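Local coordinates for type II restriction enzyme MspI (Moraxella sp., PDB 1SA3), which recognises the double-stranded DNA sequence 5'-CCGG-3' and cleaves it after the first cytosine, leaving terminal 5'-phosphates, at residues Gln17-His20 / Thr21-Gly24; Gly24-Ser27 / Asp28-Lys32. One frame throughout, in Å; residues are numbered along the deposited sequence.

Contact 1: Gln17-His20 / Thr21-Gly24; sequences QLPH and TQHG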
# COMPACT_ATOMS: atom_id res chain seq x y z
N GLN E 17 15.76 22.47 0.79
CA GLN E 17 16.60 23.10 -0.22
C GLN E 17 15.96 22.97 -1.60
O GLN E 17 16.45 23.54 -2.58
CB GLN E 17 17.99 22.47 -0.26
CG GLN E 17 18.95 22.92 0.83
CD GLN E 17 18.45 22.62 2.23
OE1 GLN E 17 17.66 23.38 2.80
NE2 GLN E 17 18.89 21.49 2.79
N LEU E 18 14.88 22.20 -1.68
CA LEU E 18 14.19 22.00 -2.95
C LEU E 18 13.18 23.09 -3.22
O LEU E 18 12.26 23.32 -2.42
CB LEU E 18 13.49 20.63 -2.97
CG LEU E 18 14.37 19.38 -3.01
CD1 LEU E 18 13.50 18.13 -2.92
CD2 LEU E 18 15.20 19.38 -4.29
N PRO E 19 13.33 23.80 -4.35
CA PRO E 19 12.40 24.87 -4.72
C PRO E 19 10.99 24.31 -4.68
O PRO E 19 10.79 23.13 -4.98
CB PRO E 19 12.84 25.24 -6.13
CG PRO E 19 14.31 24.98 -6.10
CD PRO E 19 14.41 23.67 -5.35
N HIS E 20 10.01 25.13 -4.33
CA HIS E 20 8.64 24.63 -4.27
C HIS E 20 8.07 24.23 -5.64
O HIS E 20 7.10 23.48 -5.71
CB HIS E 20 7.75 25.65 -3.57
CG HIS E 20 8.11 25.89 -2.13
ND1 HIS E 20 7.37 26.71 -1.30
CD2 HIS E 20 9.12 25.40 -1.38
CE1 HIS E 20 7.92 26.71 -0.10
NE2 HIS E 20 8.98 25.93 -0.12
N THR E 21 8.70 24.72 -6.71
CA THR E 21 8.24 24.39 -8.07
C THR E 21 8.77 23.02 -8.53
O THR E 21 8.40 22.53 -9.60
CB THR E 21 8.70 25.46 -9.10
OG1 THR E 21 10.12 25.60 -9.04
CG2 THR E 21 8.04 26.81 -8.82
N GLN E 22 9.63 22.41 -7.72
CA GLN E 22 10.18 21.10 -8.04
C GLN E 22 9.32 19.99 -7.43
O GLN E 22 9.81 19.15 -6.67
CB GLN E 22 11.62 21.00 -7.50
CG GLN E 22 12.61 21.90 -8.23
CD GLN E 22 13.12 21.27 -9.51
OE1 GLN E 22 12.36 20.64 -10.25
NE2 GLN E 22 14.41 21.43 -9.77
N HIS E 23 8.02 20.00 -7.76
CA HIS E 23 7.08 19.01 -7.23
C HIS E 23 7.48 17.55 -7.45
O HIS E 23 7.39 16.73 -6.54
CB HIS E 23 5.68 19.24 -7.82
CG HIS E 23 5.15 20.62 -7.59
ND1 HIS E 23 4.95 21.14 -6.32
CD2 HIS E 23 4.79 21.60 -8.45
CE1 HIS E 23 4.49 22.37 -6.42
NE2 HIS E 23 4.38 22.67 -7.71
N GLY E 24 7.91 17.24 -8.67
CA GLY E 24 8.31 15.87 -8.97
C GLY E 24 9.41 15.34 -8.07
O GLY E 24 9.28 14.25 -7.49
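Chi1 of Gln22, -69°, sets CG beside the backbone N and 3.8 Å from CD of Pro19; the bend at chi2, -83°, then directs the amide beyond that contact. The two side chains run side by side, pointing the same way. The frame is a type I beta turn from Pro19 to Gln22, leading straight into helix 23-41 with Gln22 as its N-cap residue. The turn is closed by Gln22 N donating to Pro19 O at 3.1 Å. The N-H points fairly straight at the oxygen (159°) but comes from well above the carbonyl plane, not along a lone pair. Gln22 is also the centre of an inverse gamma turn, whose backbone bond, His23 N to Thr21 O, is weak. Pro19 O takes a second, weak hydrogen bond from Arg212 NH2, and Leu18 O is hydrogen-bonded to the same nitrogen, which ties this surface loop to Arg212, in the connection between strands 203-210 and 213-221. The carbonyl oxygen of His20 sits over one face of the His23 imidazole. Its approach to CE1 is so short that its details are doubtful, and the angle to ND1 is too poor for a hydrogen bond. Thr21 touches the proline more loosely, its OG1 lying 4.0 Å from CB of Pro19.

Contact 2: Gly24-Ser27 / Asp28-Lys32; sequences GVTS and DRLGK. With nucleotides of chain B; nucleotides of chain A.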
# COMPACT_ATOMS: atom_id res chain seq x y z
N GLY E 24 7.91 17.24 -8.67
CA GLY E 24 8.31 15.87 -8.97
C GLY E 24 9.41 15.34 -8.07
O GLY E 24 9.28 14.25 -7.49
N VAL E 25 10.51 16.09 -7.95
CA VAL E 25 11.62 15.66 -7.12
C VAL E 25 11.20 15.61 -5.66
O VAL E 25 11.61 14.72 -4.92
CB VAL E 25 12.83 16.63 -7.25
CG1 VAL E 25 13.94 16.20 -6.29
CG2 VAL E 25 13.34 16.61 -8.67
N THR E 26 10.37 16.56 -5.27
CA THR E 26 9.91 16.62 -3.89
C THR E 26 9.12 15.36 -3.53
O THR E 26 9.35 14.79 -2.47
CB THR E 26 9.06 17.89 -3.68
OG1 THR E 26 9.88 19.04 -3.90
CG2 THR E 26 8.51 17.94 -2.27
N SER E 27 8.22 14.93 -4.41
CA SER E 27 7.42 13.73 -4.16
C SER E 27 8.33 12.51 -4.03
O SER E 27 8.20 11.71 -3.09
CB SER E 27 6.41 13.50 -5.30
OG SER E 27 5.69 12.29 -5.14
N ASP E 28 9.27 12.37 -4.97
CA ASP E 28 10.21 11.26 -4.97
C ASP E 28 11.05 11.24 -3.68
O ASP E 28 11.27 10.18 -3.08
CB ASP E 28 11.16 11.35 -6.18
CG ASP E 28 10.43 11.18 -7.51
OD1 ASP E 28 11.09 11.35 -8.56
OD2 ASP E 28 9.22 10.87 -7.51
N ARG E 29 11.51 12.41 -3.26
CA ARG E 29 12.33 12.53 -2.05
C ARG E 29 11.52 12.18 -0.82
O ARG E 29 11.97 11.43 0.05
CB ARG E 29 12.86 13.97 -1.89
CG ARG E 29 13.82 14.45 -2.96
CD ARG E 29 15.23 13.95 -2.76
NE ARG E 29 16.20 14.61 -3.64
CZ ARG E 29 16.76 15.80 -3.42
NH1 ARG E 29 16.48 16.50 -2.33
NH2 ARG E 29 17.63 16.28 -4.29
N LEU E 30 10.33 12.75 -0.72
CA LEU E 30 9.47 12.47 0.41
C LEU E 30 9.16 10.97 0.50
O LEU E 30 9.12 10.40 1.59
CB LEU E 30 8.18 13.27 0.29
CG LEU E 30 8.33 14.78 0.46
CD1 LEU E 30 6.99 15.47 0.21
CD2 LEU E 30 8.83 15.07 1.86
N GLY E 31 8.96 10.34 -0.65
CA GLY E 31 8.67 8.92 -0.65
C GLY E 31 9.78 8.10 -0.02
O GLY E 31 9.54 7.26 0.85
N LYS E 32 11.01 8.36 -0.44
CA LYS E 32 12.16 7.65 0.10
C LYS E 32 12.36 8.03 1.56
O LYS E 32 12.75 7.21 2.39
CB LYS E 32 13.42 8.00 -0.70
CG LYS E 32 13.46 7.44 -2.12
P DG B 8 10.90 16.26 -12.90
OP1 DG B 8 11.57 17.01 -11.81
OP2 DG B 8 11.04 16.71 -14.31
O5' DG B 8 11.34 14.73 -12.80
C5' DG B 8 11.20 14.02 -11.58
C4' DG B 8 11.71 12.61 -11.75
O4' DG B 8 10.72 11.79 -12.42
C3' DG B 8 12.98 12.51 -12.60
O3' DG B 8 13.77 11.46 -12.07
C2' DG B 8 12.45 12.07 -13.96
C1' DG B 8 11.33 11.14 -13.53
N9 DG B 8 10.30 10.86 -14.52
C8 DG B 8 9.78 11.71 -15.47
N7 DG B 8 8.86 11.14 -16.21
C5 DG B 8 8.77 9.85 -15.71
C6 DG B 8 7.94 8.77 -16.10
O6 DG B 8 7.10 8.74 -17.01
N1 DG B 8 8.17 7.64 -15.33
C2 DG B 8 9.08 7.56 -14.30
N2 DG B 8 9.16 6.38 -13.67
N3 DG B 8 9.85 8.56 -13.92
C4 DG B 8 9.65 9.67 -14.66
P DG A 6 4.08 7.56 -3.48
OP1 DG A 6 4.56 7.66 -2.07
OP2 DG A 6 2.92 6.68 -3.80
O5' DG A 6 3.76 9.00 -4.06
C5' DG A 6 2.44 9.36 -4.45
C4' DG A 6 2.48 10.67 -5.19
O4' DG A 6 2.78 10.35 -6.57
C3' DG A 6 1.12 11.37 -5.22
O3' DG A 6 1.01 12.48 -4.35
C2' DG A 6 0.95 11.85 -6.65
C1' DG A 6 1.99 11.11 -7.47
N9 DG A 6 1.23 10.18 -8.31
C8 DG A 6 1.01 8.83 -8.09
N7 DG A 6 0.15 8.31 -8.93
C5 DG A 6 -0.19 9.36 -9.78
C6 DG A 6 -1.09 9.41 -10.88
O6 DG A 6 -1.80 8.50 -11.34
N1 DG A 6 -1.13 10.68 -11.46
C2 DG A 6 -0.40 11.77 -11.03
N2 DG A 6 -0.58 12.92 -11.71
N3 DG A 6 0.44 11.74 -10.00
C4 DG A 6 0.49 10.51 -9.42
O HOH W 1 5.83 11.26 -7.92
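Arg29 N donates to Val25 O at 2.8 Å, the shortest of four successive i to i+4 bonds that wind residues 24-32 into one stretch of alpha helix. Asp28 to Gly24, Leu30 to Thr26 and Gly31 to Ser27 repeat the pattern. Val25 and Arg29 lie alongside each other. With its chain bent at chi2 (-80°), Arg29 brings one face of its guanidinium over CG1 of Val25, offset toward the rim, and CG1 is 3.8 Å from NE of Arg29. Beyond this, Arg29 NH1 makes a weak hydrogen bond to Phe13 O. Thr26 and Leu30 likewise lie side by side on the buried side of the helix, where CG2 of Thr26 meets CD1 of Leu30 at 3.8 Å, while Thr26 OG1 is hydrogen-bonded to Gln22 O one turn back. Ser27, Asp28 and Val25 face the DNA. CG2 of Val25 comes within 3.6 Å of OP1 of DG8 of chain B, and OD1 of Asp28 lies 3.5 Å from C4' of the same nucleotide. Ser27 OG is 3.6 Å from C4' of DG6 of chain A. A water hydrogen-bonds to Ser27 OG at 3.0 Å and makes only a weak bond to Asp28 OD2, so the link between the two is loose. Here the helix touches a sugar of each strand and a phosphate oxygen of chain B without a hydrogen bond to either nucleotide, which is consistent with these contacts following the shape of the backbone rather than reading base identity.

In the fold
Contact 1 comes first along the chain and contact 2 follows without a break; they share Gly24, and their centres are 9 Å apart. Contact 1 turns the loop after helix 4-12 into the start of helix 23-41, and contact 2 is that helix's next turns. Leu18 joins them a second time by packing: its CD1 lies 3.4 Å from NH1 of Arg29 and also touches Val25 and Thr26. Further in, Ser27 and Leu30 pack on His120 of strand 111-121, in the mixed sheet. The same helix goes on to Glu35, which binds sodium with Asp84 and Asp99, so one element of this PDDEXK-clan nuclease runs from the DNA backbone to the metal site.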